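Local structure of prenylcyclase (Actinoplanes teichomyceticus, 6IJ1) at residues L291-P296 with A315-I320. The protein is probably a prenyl-cyclising or prenyl-transferring enzyme, though its exact substrate and reaction are not established. Residues are numbered along the deposited sequence; the frame is centred on the assembly and turned at random.
Sequences LRMVLP and ACLGTI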
loop_
_atom_site.group_PDB
_atom_site.type_symbol
_atom_site.label_atom_id
_atom_site.label_comp_id
_atom_site.label_asym_id
_atom_site.label_seq_id
_atom_site.Cartn_x
_atom_site.Cartn_y
_atom_site.Cartn_z
ATOM N N LEU A 291 -8.190 -5.065 4.060
ATOM C CA LEU A 291 -8.082 -3.732 4.647
ATOM C C LEU A 291 -9.043 -3.691 5.818
ATOM O O LEU A 291 -10.233 -3.971 5.648
ATOM C CB LEU A 291 -8.463 -2.705 3.571
ATOM C CG LEU A 291 -8.206 -1.215 3.682
ATOM C CD1 LEU A 291 -8.729 -0.637 2.383
ATOM C CD2 LEU A 291 -9.042 -0.748 4.845
ATOM N N ARG A 292 -8.565 -3.323 6.995
ATOM C CA ARG A 292 -9.492 -3.181 8.124
ATOM C C ARG A 292 -9.835 -1.708 8.291
ATOM O O ARG A 292 -8.934 -0.869 8.501
ATOM C CB ARG A 292 -8.930 -3.796 9.393
ATOM C CG ARG A 292 -7.594 -3.254 9.866
ATOM C CD ARG A 292 -7.068 -4.056 11.062
ATOM N NE ARG A 292 -5.812 -3.519 11.557
ATOM C CZ ARG A 292 -5.036 -4.136 12.430
ATOM N NH1 ARG A 292 -5.419 -5.312 12.989
ATOM N NH2 ARG A 292 -3.863 -3.619 12.783
ATOM N N MET A 293 -11.118 -1.395 8.146
ATOM C CA MET A 293 -11.582 -0.014 8.320
ATOM C C MET A 293 -11.718 0.251 9.823
ATOM O O MET A 293 -12.791 0.099 10.434
ATOM C CB MET A 293 -12.903 0.213 7.572
ATOM C CG MET A 293 -12.784 0.364 6.085
ATOM S SD MET A 293 -11.708 1.760 5.670
ATOM C CE MET A 293 -12.547 3.051 6.550
ATOM N N VAL A 294 -10.585 0.606 10.439
ATOM C CA VAL A 294 -10.554 0.827 11.880
ATOM C C VAL A 294 -11.593 1.869 12.259
ATOM O O VAL A 294 -11.843 2.843 11.544
ATOM C CB VAL A 294 -9.155 1.328 12.290
ATOM C CG1 VAL A 294 -9.008 1.381 13.851
ATOM C CG2 VAL A 294 -8.062 0.368 11.776
ATOM N N LEU A 295 -12.189 1.672 13.427
ATOM C CA LEU A 295 -13.176 2.651 13.842
ATOM C C LEU A 295 -12.471 3.968 14.142
ATOM O O LEU A 295 -11.369 3.951 14.659
ATOM C CB LEU A 295 -13.947 2.164 15.075
ATOM C CG LEU A 295 -14.884 0.974 14.718
ATOM C CD1 LEU A 295 -15.201 0.229 16.004
ATOM C CD2 LEU A 295 -16.084 1.390 13.900
ATOM N N PRO A 296 -13.128 5.100 13.881
ATOM C CA PRO A 296 -12.442 6.413 13.959
ATOM C C PRO A 296 -11.821 6.739 15.303
ATOM O O PRO A 296 -10.809 7.467 15.353
ATOM C CB PRO A 296 -13.559 7.399 13.632
ATOM C CG PRO A 296 -14.414 6.614 12.648
ATOM C CD PRO A 296 -14.367 5.186 13.104
ATOM N N ALA A 315 -22.165 0.513 7.206
ATOM C CA ALA A 315 -21.441 -0.616 7.826
ATOM C C ALA A 315 -19.981 -0.726 7.353
ATOM O O ALA A 315 -19.357 -1.705 7.708
ATOM C CB ALA A 315 -22.197 -1.889 7.570
ATOM N N CYS A 316 -19.447 0.245 6.612
ATOM C CA CYS A 316 -18.021 0.126 6.212
ATOM C C CYS A 316 -17.115 0.332 7.434
ATOM O O CYS A 316 -16.063 -0.284 7.494
ATOM C CB CYS A 316 -17.671 1.043 5.044
ATOM S SG CYS A 316 -17.491 2.798 5.449
ATOM N N LEU A 317 -17.536 1.140 8.402
ATOM C CA LEU A 317 -16.685 1.346 9.599
ATOM C C LEU A 317 -16.674 0.061 10.431
ATOM O O LEU A 317 -17.738 -0.481 10.678
ATOM C CB LEU A 317 -17.250 2.490 10.448
ATOM C CG LEU A 317 -17.216 3.887 9.841
ATOM C CD1 LEU A 317 -17.608 4.925 10.885
ATOM C CD2 LEU A 317 -15.854 4.200 9.254
ATOM N N GLY A 318 -15.502 -0.397 10.848
ATOM C CA GLY A 318 -15.453 -1.565 11.710
ATOM C C GLY A 318 -15.479 -2.862 10.939
ATOM O O GLY A 318 -15.681 -3.920 11.544
ATOM N N THR A 319 -15.260 -2.809 9.628
ATOM C CA THR A 319 -15.305 -3.998 8.788
ATOM C C THR A 319 -13.903 -4.302 8.258
ATOM O O THR A 319 -13.068 -3.416 8.099
ATOM C CB THR A 319 -16.297 -3.779 7.646
ATOM O OG1 THR A 319 -16.817 -5.034 7.221
ATOM C CG2 THR A 319 -15.642 -3.109 6.396
ATOM N N ILE A 320 -13.689 -5.582 7.953
ATOM C CA ILE A 320 -12.526 -6.013 7.167
ATOM C C ILE A 320 -12.993 -6.197 5.741
ATOM O O ILE A 320 -13.920 -6.987 5.484
ATOM C CB ILE A 320 -11.934 -7.300 7.715
ATOM C CG1 ILE A 320 -11.295 -7.020 9.055
ATOM C CG2 ILE A 320 -10.849 -7.839 6.730
ATOM C CD1 ILE A 320 -11.038 -8.302 9.854
#
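A type II turn from Cys-316 to Thr-319 leads into strand 319-321, which pairs antiparallel with strand 291-292 through Arg-292 and Ile-320 in a small mixed sheet of this mainly helical chain. Arg-292 and Ile-320 form a non-hydrogen-bonded pair, and their side chains share one face, CB of Arg-292 lying 4.0 Å from CG1 of Ile-320. The rest of Arg-292 extends from CG to NE away from Ile-320: NH2 forms a salt bridge with Asp-302 and a hydrogen bond to Ala-192 O, and NE bonds to Tyr-193 O. Met-293, centre of an inverse gamma turn just past the first strand, is gripped through its backbone: its N gives to Thr-319 O at 2.8 Å, and its O takes Gly-318 N at 2.8 Å. Met-293 CB rests 3.2 Å from Cys-316 O. In Leu-295, chi1 of -70° puts CG beside the backbone N, 4.0 Å from Gly-318 CA; CD2 lies 3.6 Å from Gly-318 N and 3.8 Å from Leu-317 CB. An alanine here would probably leave a gap over the Gly-318 backbone, with Leu-317 CB losing its contact with CD2. The side chains of Pro-296 and Leu-317 cross at about a right angle, Pro-296 CD lying 3.9 Å from Leu-317 CD1. Two backbone bonds thus tie the turn to Met-293, and at Gly-318 (phi 85°) a CB would collide with the preceding carbonyl and crowd Leu-295 CD2.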